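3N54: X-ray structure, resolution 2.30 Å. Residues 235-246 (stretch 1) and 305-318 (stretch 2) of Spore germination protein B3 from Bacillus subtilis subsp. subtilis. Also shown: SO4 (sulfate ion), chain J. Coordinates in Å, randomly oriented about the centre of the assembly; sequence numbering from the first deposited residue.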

ATOM      1  N   LYS A 235      -2.730  12.864 -19.164  1.00 77.75           N
ATOM      2  CA  LYS A 235      -2.962  14.274 -18.876  1.00 80.56           C
ATOM      3  C   LYS A 235      -4.306  14.397 -18.175  1.00 78.49           C
ATOM      4  O   LYS A 235      -5.302  13.846 -18.643  1.00 77.48           O
ATOM      5  CB  LYS A 235      -2.946  15.111 -20.156  1.00 85.99           C
ATOM      6  CG  LYS A 235      -1.556  15.339 -20.737  1.00 89.97           C
ATOM      7  CD  LYS A 235      -1.593  16.335 -21.897  1.00 96.67           C
ATOM      8  CE  LYS A 235      -0.193  16.683 -22.400  1.00101.13           C
ATOM      9  NZ  LYS A 235       0.657  17.335 -21.358  1.00101.33           N
ATOM     10  N   ILE A 236      -4.327  15.104 -17.047  1.00 78.03           N
ATOM     11  CA  ILE A 236      -5.544  15.287 -16.267  1.00 76.83           C
ATOM     12  C   ILE A 236      -5.908  16.761 -16.190  1.00 80.97           C
ATOM     13  O   ILE A 236      -5.126  17.570 -15.702  1.00 82.79           O
ATOM     14  CB  ILE A 236      -5.386  14.743 -14.842  1.00 72.92           C
ATOM     15  CG1 ILE A 236      -5.041  13.251 -14.872  1.00 69.44           C
ATOM     16  CG2 ILE A 236      -6.657  14.961 -14.049  1.00 72.05           C
ATOM     17  CD1 ILE A 236      -4.957  12.612 -13.502  1.00 65.46           C
ATOM     18  N   LYS A 237      -7.104  17.100 -16.664  1.00 83.30           N
ATOM     19  CA  LYS A 237      -7.592  18.472 -16.656  1.00 87.78           C
ATOM     20  C   LYS A 237      -8.903  18.556 -15.873  1.00 87.10           C
ATOM     21  O   LYS A 237      -9.960  18.202 -16.395  1.00 87.33           O
ATOM     22  CB  LYS A 237      -7.792  18.969 -18.092  1.00 92.57           C
ATOM     23  CG  LYS A 237      -8.204  20.428 -18.196  1.00 98.37           C
ATOM     24  CD  LYS A 237      -8.298  20.889 -19.644  1.00104.36           C
ATOM     25  CE  LYS A 237      -8.564  22.386 -19.724  1.00110.59           C
ATOM     26  NZ  LYS A 237      -8.655  22.877 -21.130  1.00117.09           N
ATOM     27  N   PRO A 238      -8.839  18.999 -14.606  1.00 86.54           N
ATOM     28  CA  PRO A 238     -10.067  19.173 -13.836  1.00 86.87           C
ATOM     29  C   PRO A 238     -10.769  20.490 -14.164  1.00 92.53           C
ATOM     30  O   PRO A 238     -10.113  21.526 -14.257  1.00 95.77           O
ATOM     31  CB  PRO A 238      -9.574  19.179 -12.388  1.00 84.37           C
ATOM     32  CG  PRO A 238      -8.185  19.666 -12.465  1.00 85.13           C
ATOM     33  CD  PRO A 238      -7.637  19.193 -13.776  1.00 85.37           C
ATOM     34  N   VAL A 239     -12.087  20.433 -14.342  1.00 94.34           N
ATOM     35  CA  VAL A 239     -12.906  21.612 -14.602  1.00100.21           C
ATOM     36  C   VAL A 239     -14.050  21.645 -13.597  1.00100.79           C
ATOM     37  O   VAL A 239     -14.741  20.642 -13.418  1.00 98.06           O
ATOM     38  CB  VAL A 239     -13.499  21.596 -16.025  1.00103.34           C
ATOM     39  CG1 VAL A 239     -14.351  22.830 -16.256  1.00109.27           C
ATOM     40  CG2 VAL A 239     -12.397  21.510 -17.069  1.00103.74           C
ATOM     41  N   ILE A 240     -14.250  22.787 -12.943  1.00104.94           N
ATOM     42  CA  ILE A 240     -15.331  22.921 -11.966  1.00106.38           C
ATOM     43  C   ILE A 240     -16.588  23.367 -12.690  1.00111.74           C
ATOM     44  O   ILE A 240     -16.604  24.434 -13.306  1.00116.98           O
ATOM     45  CB  ILE A 240     -15.008  23.931 -10.849  1.00108.21           C
ATOM     46  CG1 ILE A 240     -13.905  23.401  -9.933  1.00103.80           C
ATOM     47  CG2 ILE A 240     -16.248  24.190 -10.007  1.00110.29           C
ATOM     48  CD1 ILE A 240     -12.563  23.218 -10.596  1.00102.43           C
ATOM     49  N   GLU A 241     -17.642  22.556 -12.617  1.00111.28           N
ATOM     50  CA  GLU A 241     -18.889  22.879 -13.301  1.00116.54           C
ATOM     51  C   GLU A 241     -20.080  22.029 -12.833  1.00115.86           C
ATOM     52  O   GLU A 241     -20.258  20.912 -13.319  1.00113.04           O
ATOM     53  CB  GLU A 241     -18.708  22.738 -14.824  1.00117.91           C
ATOM     54  CG  GLU A 241     -17.990  21.460 -15.283  1.00112.63           C
ATOM     55  CD  GLU A 241     -17.923  21.335 -16.799  1.00115.03           C
ATOM     56  OE1 GLU A 241     -17.926  20.189 -17.303  1.00111.97           O
ATOM     57  OE2 GLU A 241     -17.874  22.381 -17.485  1.00120.43           O
ATOM     58  N   ASN A 242     -20.887  22.512 -11.883  1.00118.88           N
ATOM     59  CA  ASN A 242     -20.685  23.757 -11.138  1.00122.41           C
ATOM     60  C   ASN A 242     -20.832  23.428  -9.661  1.00120.19           C
ATOM     61  O   ASN A 242     -21.859  22.897  -9.236  1.00120.89           O
ATOM     62  CB  ASN A 242     -21.699  24.832 -11.528  1.00129.85           C
ATOM     63  CG  ASN A 242     -21.409  25.463 -12.883  1.00133.78           C
ATOM     64  OD1 ASN A 242     -21.179  26.672 -12.978  1.00138.65           O
ATOM     65  ND2 ASN A 242     -21.420  24.651 -13.935  1.00132.71           N
ATOM     66  N   GLY A 243     -19.799  23.734  -8.884  1.00117.88           N
ATOM     67  CA  GLY A 243     -19.762  23.377  -7.470  1.00115.56           C
ATOM     68  C   GLY A 243     -19.073  22.039  -7.264  1.00108.83           C
ATOM     69  O   GLY A 243     -18.492  21.799  -6.206  1.00106.48           O
ATOM     70  N   LYS A 244     -19.148  21.171  -8.274  1.00106.13           N
ATOM     71  CA  LYS A 244     -18.515  19.857  -8.248  1.00100.10           C
ATOM     72  C   LYS A 244     -17.440  19.826  -9.335  1.00 97.66           C
ATOM     73  O   LYS A 244     -17.581  20.499 -10.357  1.00100.67           O
ATOM     74  CB  LYS A 244     -19.538  18.745  -8.512  1.00 99.32           C
ATOM     75  CG  LYS A 244     -20.964  19.024  -8.019  1.00104.33           C
ATOM     76  CD  LYS A 244     -21.063  19.162  -6.503  1.00105.72           C
ATOM     77  CE  LYS A 244     -22.354  19.881  -6.095  1.00112.04           C
ATOM     78  NZ  LYS A 244     -23.585  19.293  -6.712  1.00114.30           N
ATOM     79  N   PRO A 245     -16.361  19.051  -9.128  1.00 92.37           N
ATOM     80  CA  PRO A 245     -15.333  18.960 -10.163  1.00 90.51           C
ATOM     81  C   PRO A 245     -15.624  17.889 -11.215  1.00 88.08           C
ATOM     82  O   PRO A 245     -16.308  16.908 -10.926  1.00 86.22           O
ATOM     83  CB  PRO A 245     -14.064  18.587  -9.380  1.00 86.97           C
ATOM     84  CG  PRO A 245     -14.496  18.321  -7.957  1.00 86.40           C
ATOM     85  CD  PRO A 245     -15.987  18.290  -7.927  1.00 88.98           C
ATOM     86  N   VAL A 246     -15.111  18.097 -12.424  1.00 88.35           N
ATOM     87  CA  VAL A 246     -15.196  17.114 -13.497  1.00 86.29           C
ATOM     88  C   VAL A 246     -13.787  16.894 -14.043  1.00 83.98           C
ATOM     89  O   VAL A 246     -13.204  17.796 -14.646  1.00 86.75           O
ATOM     90  CB  VAL A 246     -16.125  17.568 -14.637  1.00 90.59           C
ATOM     91  CG1 VAL A 246     -16.092  16.564 -15.783  1.00 88.85           C
ATOM     92  CG2 VAL A 246     -17.550  17.751 -14.129  1.00 92.97           C
ATOM     93  N   PHE A 305      -3.948  10.790  -5.207  1.00 48.80           N
ATOM     94  CA  PHE A 305      -3.557  12.196  -5.276  1.00 51.63           C
ATOM     95  C   PHE A 305      -4.256  13.001  -6.385  1.00 53.99           C
ATOM     96  O   PHE A 305      -3.670  13.937  -6.940  1.00 56.13           O
ATOM     97  CB  PHE A 305      -2.027  12.278  -5.393  1.00 51.95           C
ATOM     98  CG  PHE A 305      -1.308  11.475  -4.339  1.00 50.99           C
ATOM     99  CD1 PHE A 305      -0.937  10.159  -4.577  1.00 49.09           C
ATOM    100  CD2 PHE A 305      -1.043  12.023  -3.094  1.00 51.57           C
ATOM    101  CE1 PHE A 305      -0.303   9.412  -3.602  1.00 48.50           C
ATOM    102  CE2 PHE A 305      -0.408  11.284  -2.115  1.00 51.09           C
ATOM    103  CZ  PHE A 305      -0.038   9.977  -2.367  1.00 50.27           C
ATOM    104  N   LEU A 306      -5.502  12.648  -6.700  1.00 54.56           N
ATOM    105  CA  LEU A 306      -6.297  13.440  -7.650  1.00 57.44           C
ATOM    106  C   LEU A 306      -6.457  14.860  -7.115  1.00 60.75           C
ATOM    107  O   LEU A 306      -6.512  15.816  -7.885  1.00 63.28           O
ATOM    108  CB  LEU A 306      -7.683  12.833  -7.919  1.00 56.83           C
ATOM    109  CG  LEU A 306      -7.890  11.777  -9.015  1.00 56.35           C
ATOM    110  CD1 LEU A 306      -7.299  12.219 -10.354  1.00 58.53           C
ATOM    111  CD2 LEU A 306      -7.309  10.459  -8.611  1.00 55.49           C
ATOM    112  N   SER A 307      -6.543  14.980  -5.791  1.00 61.63           N
ATOM    113  CA  SER A 307      -6.617  16.274  -5.111  1.00 65.08           C
ATOM    114  C   SER A 307      -5.551  17.262  -5.582  1.00 68.02           C
ATOM    115  O   SER A 307      -5.821  18.453  -5.724  1.00 70.86           O
ATOM    116  CB  SER A 307      -6.459  16.076  -3.604  1.00 64.42           C
ATOM    117  OG  SER A 307      -5.274  15.358  -3.318  1.00 62.18           O
ATOM    118  N   ASP A 308      -4.341  16.767  -5.815  1.00 68.00           N
ATOM    119  CA  ASP A 308      -3.228  17.626  -6.223  1.00 71.19           C
ATOM    120  C   ASP A 308      -3.467  18.338  -7.553  1.00 74.43           C
ATOM    121  O   ASP A 308      -2.984  19.450  -7.754  1.00 77.70           O
ATOM    122  CB  ASP A 308      -1.922  16.824  -6.289  1.00 69.77           C
ATOM    123  CG  ASP A 308      -1.401  16.445  -4.914  1.00 69.25           C
ATOM    124  OD1 ASP A 308      -1.785  17.102  -3.919  1.00 70.96           O
ATOM    125  OD2 ASP A 308      -0.591  15.497  -4.829  1.00 68.66           O
ATOM    126  N   HIS A 309      -4.216  17.708  -8.450  1.00 74.32           N
ATOM    127  CA  HIS A 309      -4.484  18.304  -9.759  1.00 77.79           C
ATOM    128  C   HIS A 309      -5.429  19.503  -9.675  1.00 81.64           C
ATOM    129  O   HIS A 309      -5.268  20.459 -10.434  1.00 85.30           O
ATOM    130  CB  HIS A 309      -5.004  17.247 -10.735  1.00 76.00           C
ATOM    131  CG  HIS A 309      -3.979  16.215 -11.078  1.00 74.45           C
ATOM    132  ND1 HIS A 309      -3.053  16.392 -12.084  1.00 77.00           N
ATOM    133  CD2 HIS A 309      -3.706  15.010 -10.523  1.00 71.74           C
ATOM    134  CE1 HIS A 309      -2.266  15.332 -12.147  1.00 75.43           C
ATOM    135  NE2 HIS A 309      -2.642  14.478 -11.211  1.00 72.00           N
ATOM    136  N   ILE A 310      -6.395  19.467  -8.759  1.00 81.58           N
ATOM    137  CA  ILE A 310      -7.277  20.622  -8.574  1.00 85.83           C
ATOM    138  C   ILE A 310      -6.580  21.716  -7.756  1.00 88.53           C
ATOM    139  O   ILE A 310      -6.937  22.886  -7.861  1.00 92.58           O
ATOM    140  CB  ILE A 310      -8.650  20.252  -7.947  1.00 85.29           C
ATOM    141  CG1 ILE A 310      -8.515  19.795  -6.497  1.00 83.55           C
ATOM    142  CG2 ILE A 310      -9.345  19.170  -8.777  1.00 83.25           C
ATOM    143  CD1 ILE A 310      -9.852  19.571  -5.839  1.00 84.91           C
ATOM    144  N   ARG A 311      -5.592  21.336  -6.947  1.00 86.88           N
ATOM    145  CA  ARG A 311      -4.798  22.313  -6.196  1.00 89.55           C
ATOM    146  C   ARG A 311      -3.988  23.200  -7.149  1.00 93.11           C
ATOM    147  O   ARG A 311      -3.905  24.410  -6.958  1.00 96.75           O
ATOM    148  CB  ARG A 311      -3.867  21.609  -5.197  1.00 86.85           C
ATOM    149  CG  ARG A 311      -2.910  22.544  -4.456  1.00 89.99           C
ATOM    150  CD  ARG A 311      -2.111  21.817  -3.374  1.00 88.78           C
ATOM    151  NE  ARG A 311      -1.340  20.695  -3.911  1.00 87.24           N
ATOM    152  CZ  ARG A 311      -0.193  20.802  -4.581  1.00 89.20           C
ATOM    153  NH1 ARG A 311       0.355  21.988  -4.824  1.00 93.42           N
ATOM    154  NH2 ARG A 311       0.414  19.704  -5.024  1.00 87.62           N
ATOM    155  N   ILE A 312      -3.414  22.586  -8.183  1.00 92.47           N
ATOM    156  CA  ILE A 312      -2.592  23.297  -9.164  1.00 96.28           C
ATOM    157  C   ILE A 312      -3.447  24.106 -10.147  1.00100.35           C
ATOM    158  O   ILE A 312      -3.167  25.278 -10.393  1.00105.01           O
ATOM    159  CB  ILE A 312      -1.689  22.321  -9.961  1.00 94.48           C
ATOM    160  CG1 ILE A 312      -0.752  21.555  -9.022  1.00 91.47           C
ATOM    161  CG2 ILE A 312      -0.856  23.075 -10.987  1.00 99.01           C
ATOM    162  CD1 ILE A 312       0.004  20.421  -9.696  1.00 89.18           C
ATOM    163  N   GLN A 313      -4.483  23.481 -10.701  1.00 99.12           N
ATOM    164  CA  GLN A 313      -5.348  24.137 -11.688  1.00103.19           C
ATOM    165  C   GLN A 313      -6.364  25.102 -11.082  1.00105.97           C
ATOM    166  O   GLN A 313      -6.715  26.092 -11.721  1.00110.90           O
ATOM    167  CB  GLN A 313      -6.105  23.103 -12.536  1.00101.17           C
ATOM    168  CG  GLN A 313      -5.354  22.575 -13.754  1.00102.12           C
ATOM    169  CD  GLN A 313      -4.103  21.800 -13.399  1.00 99.86           C
ATOM    170  OE1 GLN A 313      -3.137  22.365 -12.889  1.00102.21           O
ATOM    171  NE2 GLN A 313      -4.104  20.500 -13.691  1.00 96.93           N
ATOM    172  N   HIS A 314      -6.845  24.817  -9.872  1.00103.41           N
ATOM    173  CA  HIS A 314      -7.887  25.648  -9.254  1.00106.40           C
ATOM    174  C   HIS A 314      -7.676  25.894  -7.753  1.00105.70           C
ATOM    175  O   HIS A 314      -8.417  25.360  -6.927  1.00103.33           O
ATOM    176  CB  HIS A 314      -9.258  25.014  -9.516  1.00105.33           C
ATOM    177  CG  HIS A 314      -9.597  24.913 -10.971  1.00107.11           C
ATOM    178  ND1 HIS A 314      -9.992  26.000 -11.720  1.00112.52           N
ATOM    179  CD2 HIS A 314      -9.580  23.858 -11.820  1.00104.43           C
ATOM    180  CE1 HIS A 314     -10.212  25.620 -12.965  1.00113.45           C
ATOM    181  NE2 HIS A 314      -9.973  24.323 -13.052  1.00108.66           N
ATOM    182  N   PRO A 315      -6.675  26.726  -7.403  1.00108.33           N
ATOM    183  CA  PRO A 315      -6.336  27.054  -6.009  1.00108.40           C
ATOM    184  C   PRO A 315      -7.491  27.611  -5.162  1.00111.07           C
ATOM    185  O   PRO A 315      -7.627  27.232  -3.998  1.00108.98           O
ATOM    186  CB  PRO A 315      -5.247  28.122  -6.158  1.00112.05           C
ATOM    187  CG  PRO A 315      -4.639  27.869  -7.471  1.00112.13           C
ATOM    188  CD  PRO A 315      -5.730  27.350  -8.350  1.00111.41           C
ATOM    189  N   ASP A 316      -8.294  28.509  -5.729  1.00116.26           N
ATOM    190  CA  ASP A 316      -9.408  29.115  -4.988  1.00119.86           C
ATOM    191  C   ASP A 316     -10.437  28.066  -4.590  1.00117.29           C
ATOM    192  O   ASP A 316     -10.799  27.961  -3.418  1.00116.88           O
ATOM    193  CB  ASP A 316     -10.080  30.231  -5.801  1.00125.84           C
ATOM    194  CG  ASP A 316      -9.198  31.465  -5.960  1.00130.29           C
ATOM    195  OD1 ASP A 316      -8.216  31.622  -5.200  1.00129.06           O
ATOM    196  OD2 ASP A 316      -9.499  32.290  -6.846  1.00135.32           O
ATOM    197  N   TYR A 317     -10.903  27.297  -5.569  1.00116.29           N
ATOM    198  CA  TYR A 317     -11.838  26.203  -5.315  1.00113.95           C
ATOM    199  C   TYR A 317     -11.237  25.221  -4.309  1.00109.92           C
ATOM    200  O   TYR A 317     -11.902  24.803  -3.360  1.00109.09           O
ATOM    201  CB  TYR A 317     -12.186  25.484  -6.623  1.00112.45           C
ATOM    202  CG  TYR A 317     -13.182  24.356  -6.472  1.00109.56           C
ATOM    203  CD1 TYR A 317     -14.550  24.606  -6.461  1.00112.48           C
ATOM    204  CD2 TYR A 317     -12.754  23.037  -6.350  1.00104.15           C
ATOM    205  CE1 TYR A 317     -15.469  23.572  -6.327  1.00110.51           C
ATOM    206  CE2 TYR A 317     -13.662  21.997  -6.215  1.00102.01           C
ATOM    207  CZ  TYR A 317     -15.016  22.269  -6.204  1.00105.29           C
ATOM    208  OH  TYR A 317     -15.916  21.237  -6.071  1.00103.53           O
ATOM    209  N   TRP A 318      -9.970  24.871  -4.521  1.00108.28           N
ATOM    210  CA  TRP A 318      -9.255  23.961  -3.627  1.00105.22           C
ATOM    211  C   TRP A 318      -9.300  24.453  -2.182  1.00107.95           C
ATOM    212  O   TRP A 318      -9.559  23.673  -1.269  1.00105.75           O
ATOM    213  CB  TRP A 318      -7.805  23.780  -4.097  1.00103.24           C
ATOM    214  CG  TRP A 318      -6.953  22.960  -3.177  1.00 99.26           C
ATOM    215  CD1 TRP A 318      -5.806  23.359  -2.551  1.00 99.22           C
ATOM    216  CD2 TRP A 318      -7.185  21.608  -2.764  1.00 94.69           C
ATOM    217  NE1 TRP A 318      -5.304  22.337  -1.785  1.00 95.47           N
ATOM    218  CE2 TRP A 318      -6.130  21.250  -1.896  1.00 92.97           C
ATOM    219  CE3 TRP A 318      -8.178  20.663  -3.046  1.00 92.67           C
ATOM    220  CZ2 TRP A 318      -6.044  19.990  -1.303  1.00 89.54           C
ATOM    221  CZ3 TRP A 318      -8.090  19.409  -2.457  1.00 89.33           C
ATOM    222  CH2 TRP A 318      -7.030  19.084  -1.596  1.00 87.72           C
TER
HETATM  223  S   SO4 J   9      -9.756  28.916  -9.373  1.00 89.15           S
HETATM  224  O1  SO4 J   9     -10.636  30.079  -9.430  1.00 89.54           O
HETATM  225  O2  SO4 J   9     -10.368  27.939  -8.480  1.00 89.01           O
HETATM  226  O3  SO4 J   9      -9.570  28.362 -10.710  1.00 88.69           O
HETATM  227  O4  SO4 J   9      -8.453  29.315  -8.852  1.00 89.29           O

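The strand presents alternate residues to the helices: Ile 236, Pro 238 and Ile 240 point toward them, while Lys 237 and Val 239 point away. Much of the packing is apolar or CH-pi, and the two hydrogen bonds crossing it end on backbone carbonyls. Pro 238 has no amide hydrogen to donate, and its carbonyl faces the helices; His 314 NE2 reaches Pro 238 O at 3.0 Å, but the N-H...O angle of 133° makes the bond weak. The other nitrogen of that ring is better served, with His 314 ND1 donating to sulfate O3 at 2.6 Å. Each ring nitrogen faces an acceptor, as suits a doubly protonated imidazole, though the weak NE2 bond does not prove that state. The sulfate, probably from the crystallisation liquor, also accepts from the following helix, Asp 316 N to O4 at 3.2 Å and Tyr 317 N to O2 at 3.0 Å. In the turn, Gly 243 O accepts a hydrogen bond from Tyr 317 OH at 2.6 Å. Val 239 pairs with Val 246 through both its N and O. Ile 240 covers two rings: CD1 sits 3.5 Å from the His 314 ring centroid and CG1 3.6 Å from that of Tyr 317, each over a face, while Pro 238 O and SO4 O3 lie at the edge of the His 314 ring and Gly 243 O at that of Tyr 317.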